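Local coordinates for protein p1 (Rice yellow mottle virus, PDB 6TY0) that acts as a viral suppressor of RNA silencing with a role in virus spread, this N-terminal part carrying a Cys4 zinc finger, at residues A[62-65]-A[66-69]. Residues are numbered along the deposited sequence; the frame is centred on the assembly and turned at random.
With ZN (zinc ion), chain C.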
# COMPACT_ATOMS: atom_id res chain seq x y z
N PHE A 62 4.81 -8.86 -3.19
CA PHE A 62 4.08 -9.48 -4.30
C PHE A 62 4.97 -9.46 -5.52
O PHE A 62 5.62 -8.46 -5.81
CB PHE A 62 2.80 -8.71 -4.63
CG PHE A 62 1.85 -8.57 -3.48
CD1 PHE A 62 2.12 -7.69 -2.45
CD2 PHE A 62 0.68 -9.28 -3.46
CE1 PHE A 62 1.23 -7.53 -1.40
CE2 PHE A 62 -0.23 -9.13 -2.43
CZ PHE A 62 0.03 -8.24 -1.39
N ALA A 63 5.04 -10.57 -6.23
CA ALA A 63 5.76 -10.58 -7.52
C ALA A 63 5.07 -11.53 -8.49
O ALA A 63 4.74 -12.64 -8.08
CB ALA A 63 7.18 -11.03 -7.29
N CYS A 64 4.89 -11.12 -9.75
CA CYS A 64 4.31 -12.03 -10.79
C CYS A 64 5.37 -13.01 -11.29
O CYS A 64 6.48 -12.61 -11.62
CB CYS A 64 3.77 -11.25 -11.99
SG CYS A 64 2.86 -12.25 -13.24
N THR A 65 5.02 -14.27 -11.39
CA THR A 65 5.91 -15.27 -11.99
C THR A 65 6.04 -15.20 -13.53
O THR A 65 6.92 -15.83 -14.10
CB THR A 65 5.44 -16.65 -11.60
OG1 THR A 65 4.07 -16.80 -12.00
CG2 THR A 65 5.51 -16.82 -10.07
N GLN A 66 5.21 -14.38 -14.19
CA GLN A 66 5.18 -14.28 -15.66
C GLN A 66 5.70 -12.97 -16.18
O GLN A 66 6.27 -12.91 -17.25
CB GLN A 66 3.75 -14.40 -16.21
CG GLN A 66 3.00 -15.65 -15.82
CD GLN A 66 3.77 -16.84 -16.24
OE1 GLN A 66 3.86 -17.13 -17.44
NE2 GLN A 66 4.40 -17.51 -15.29
N CYS A 67 5.41 -11.88 -15.50
CA CYS A 67 5.95 -10.61 -15.94
C CYS A 67 6.76 -10.17 -14.77
O CYS A 67 7.03 -10.96 -13.86
CB CYS A 67 4.86 -9.64 -16.35
SG CYS A 67 3.74 -9.02 -15.03
N THR A 68 7.19 -8.93 -14.74
CA THR A 68 7.99 -8.54 -13.61
C THR A 68 7.22 -7.58 -12.71
O THR A 68 7.82 -6.83 -11.93
CB THR A 68 9.25 -7.86 -14.10
OG1 THR A 68 8.84 -6.80 -14.95
CG2 THR A 68 10.10 -8.82 -14.87
N ALA A 69 5.90 -7.59 -12.81
CA ALA A 69 5.09 -6.81 -11.89
C ALA A 69 5.47 -7.20 -10.45
O ALA A 69 5.64 -8.37 -10.14
CB ALA A 69 3.65 -7.10 -12.13
ZN ZN C . 2.14 -10.58 -14.59
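A zinc knuckle, the Cys-x-x-Cys turn that supplies half of a Cys4 zinc site, is formed where Cys64 at the end of a strand and Cys67 in the following loop grip one zinc ion. Cys64 SG and Cys67 SG each lie 2.3 Å from the metal, and Cys92 and Cys95 complete the site. The two thiolates arrive by different torsions: Cys64 SG stands anti to its own backbone N (chi1 -173°), whereas Cys67 SG is tucked between the backbone N and the carbonyl carbon (chi1 67°), which turns both sulfurs onto the same ion. Cys64 SG also accepts two backbone N-H groups of the turn, from Gln66 N at 3.3 Å and from Cys67 N at 3.4 Å. Cys67 SG is served in the same way by Ala69 N, two residues further on. These N-H...S bonds tie the backbone to the sulfurs and probably help to spread the negative charge of the thiolates. A nearly straight bond from Cys64 N to Ala69 O, 2.9 Å long, closes the base of the turn, where strand 54-64 runs out, and the same carbonyl oxygen receives a CA-H...O contact from Ala63. Beside it the methyl of Ala69 packs on Cys64 CB. At the exposed outer end, the Gln66 chain folds back at chi2 (-57°) and brings NE2 to Thr65 OG1 in a weak hydrogen bond of 3.4 Å. The turn thus reverses the chain between strand 54-64 and strand 70-77, its antiparallel neighbour; on the other side of 54-64, backbone hydrogen bonds join Ala63 and Thr65 to Val90 at the end of strand 86-90, which leads on to Cys92 and Cys95.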